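CrtC domain-containing protein (Fusarium vanettenii 77-13-4, PDB 7A0Q) probably hydrates the phytoalexin kievitone, acting as a lyase built from two lipocalin-like domains. Local coordinates at residues R89-N94 / Q306-E311. Numbering follows the deposited sequence.
Sequences RASTLN and QELVGE
Leu-308 reaches across to Arg-89, Ala-90 and Ser-91 and has the largest share of any residue in this contact. Its CB points toward strand 86-94. CG lies anti to the carbonyl carbon (chi1 -51°) and splits into two methyls with different partners. CD1 sits on the Arg-89 side chain, 3.5 Å from Arg-89 CD, and lies over one face of the guanidinium, 3.7 Å from Arg-89 NE. The two side chains cross at about a right angle. CD2 meets the Ser-91 side chain at CB (3.7 Å) and the backbone at Ala-90 O (3.9 Å). The Arg-89 chain is extended from CG to NE. Its NE is hydrogen-bonded to His-78 ND1, which helps fix the surface that CD1 covers. Further along, Gln-306 OE1 approaches Leu-93 CD2 at 3.3 Å. That oxygen accepts a hydrogen bond from Phe-321 N, while Gln-306 NE2 bonds to Thr-303 O. The contact joins the N-terminal lipocalin domain to the end of a strand of the C-terminal eight-stranded barrel. The six touching residues are all buried. Arg-89 NE and NH1 and Gln-306 OE1 and NE2 bond elsewhere, so the joint rests on close packing of methyls, with no hydrogen bond between the segments.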
loop_
_atom_site.group_PDB
_atom_site.type_symbol
_atom_site.label_atom_id
_atom_site.label_comp_id
_atom_site.label_asym_id
_atom_site.label_seq_id
_atom_site.Cartn_x
_atom_site.Cartn_y
_atom_site.Cartn_z
ATOM N N ARG A 89 -7.260 -3.889 -9.626
ATOM C CA ARG A 89 -7.464 -5.034 -8.756
ATOM C C ARG A 89 -7.854 -4.543 -7.368
ATOM O O ARG A 89 -7.540 -3.413 -6.974
ATOM C CB ARG A 89 -6.217 -5.947 -8.715
ATOM C CG ARG A 89 -4.936 -5.263 -8.264
ATOM C CD ARG A 89 -3.748 -6.192 -8.480
ATOM N NE ARG A 89 -2.506 -5.606 -7.988
ATOM C CZ ARG A 89 -1.324 -6.219 -8.034
ATOM N NH1 ARG A 89 -1.228 -7.440 -8.563
ATOM N NH2 ARG A 89 -0.241 -5.616 -7.555
ATOM N N ALA A 90 -8.594 -5.377 -6.648
ATOM C CA ALA A 90 -9.151 -4.951 -5.369
ATOM C C ALA A 90 -9.459 -6.175 -4.529
ATOM O O ALA A 90 -9.690 -7.266 -5.059
ATOM C CB ALA A 90 -10.424 -4.111 -5.556
ATOM N N SER A 91 -9.513 -5.969 -3.213
ATOM C CA SER A 91 -9.841 -7.059 -2.304
ATOM C C SER A 91 -10.509 -6.510 -1.054
ATOM O O SER A 91 -10.388 -5.326 -0.722
ATOM C CB SER A 91 -8.598 -7.875 -1.921
ATOM O OG SER A 91 -7.696 -7.123 -1.117
ATOM N N THR A 92 -11.230 -7.393 -0.363
ATOM C CA THR A 92 -11.778 -7.093 0.951
ATOM C C THR A 92 -11.437 -8.232 1.890
ATOM O O THR A 92 -11.438 -9.398 1.484
ATOM C CB THR A 92 -13.299 -6.904 0.922
ATOM O OG1 THR A 92 -13.910 -8.156 0.590
ATOM C CG2 THR A 92 -13.698 -5.856 -0.110
ATOM N N LEU A 93 -11.128 -7.888 3.139
ATOM C CA LEU A 93 -10.836 -8.864 4.181
ATOM C C LEU A 93 -11.675 -8.515 5.398
ATOM O O LEU A 93 -11.590 -7.394 5.907
ATOM C CB LEU A 93 -9.345 -8.871 4.545
ATOM C CG LEU A 93 -8.927 -9.807 5.687
ATOM C CD1 LEU A 93 -9.096 -11.271 5.284
ATOM C CD2 LEU A 93 -7.500 -9.521 6.151
ATOM N N ASN A 94 -12.494 -9.465 5.845
ATOM C CA ASN A 94 -13.252 -9.327 7.082
ATOM C C ASN A 94 -12.366 -9.762 8.246
ATOM O O ASN A 94 -11.960 -10.926 8.319
ATOM C CB ASN A 94 -14.525 -10.174 7.011
ATOM C CG ASN A 94 -15.405 -10.036 8.253
ATOM O OD1 ASN A 94 -14.916 -10.020 9.379
ATOM N ND2 ASN A 94 -16.714 -9.959 8.044
ATOM N N GLN A 306 -4.431 -14.242 1.063
ATOM C CA GLN A 306 -4.635 -12.820 0.772
ATOM C C GLN A 306 -3.952 -12.469 -0.545
ATOM O O GLN A 306 -3.250 -11.461 -0.665
ATOM C CB GLN A 306 -4.124 -11.930 1.906
ATOM C CG GLN A 306 -4.692 -12.266 3.280
ATOM C CD GLN A 306 -4.314 -11.247 4.332
ATOM O OE1 GLN A 306 -4.820 -10.131 4.337
ATOM N NE2 GLN A 306 -3.399 -11.622 5.225
ATOM N N GLU A 307 -4.164 -13.309 -1.561
ATOM C CA GLU A 307 -3.500 -13.178 -2.853
ATOM C C GLU A 307 -4.455 -12.641 -3.915
ATOM O O GLU A 307 -5.517 -13.227 -4.162
ATOM C CB GLU A 307 -2.927 -14.519 -3.309
ATOM C CG GLU A 307 -2.170 -14.406 -4.619
ATOM C CD GLU A 307 -1.765 -15.761 -5.170
ATOM O OE1 GLU A 307 -2.530 -16.733 -4.983
ATOM O OE2 GLU A 307 -0.686 -15.837 -5.788
ATOM N N LEU A 308 -4.063 -11.538 -4.548
ATOM C CA LEU A 308 -4.703 -11.068 -5.769
ATOM C C LEU A 308 -4.182 -11.907 -6.928
ATOM O O LEU A 308 -2.980 -11.892 -7.207
ATOM C CB LEU A 308 -4.389 -9.589 -5.999
ATOM C CG LEU A 308 -4.631 -8.639 -4.822
ATOM C CD1 LEU A 308 -4.163 -7.233 -5.138
ATOM C CD2 LEU A 308 -6.093 -8.618 -4.505
ATOM N N VAL A 309 -5.071 -12.632 -7.603
ATOM C CA VAL A 309 -4.673 -13.645 -8.576
ATOM C C VAL A 309 -4.837 -13.084 -9.980
ATOM O O VAL A 309 -5.958 -12.856 -10.450
ATOM C CB VAL A 309 -5.479 -14.936 -8.412
ATOM C CG1 VAL A 309 -5.031 -15.946 -9.461
ATOM C CG2 VAL A 309 -5.304 -15.487 -7.014
ATOM N N GLY A 310 -3.716 -12.894 -10.670
ATOM C CA GLY A 310 -3.722 -12.402 -12.027
ATOM C C GLY A 310 -3.457 -13.519 -13.023
ATOM O O GLY A 310 -3.293 -14.682 -12.670
ATOM N N GLU A 311 -3.412 -13.131 -14.292
ATOM C CA GLU A 311 -3.088 -14.071 -15.353
ATOM C C GLU A 311 -1.589 -14.213 -15.582
ATOM O O GLU A 311 -1.159 -15.211 -16.168
ATOM C CB GLU A 311 -3.786 -13.645 -16.649
ATOM C CG GLU A 311 -5.307 -13.620 -16.516
ATOM C CD GLU A 311 -6.028 -13.407 -17.837
ATOM O OE1 GLU A 311 -5.956 -12.285 -18.390
ATOM O OE2 GLU A 311 -6.675 -14.363 -18.318
#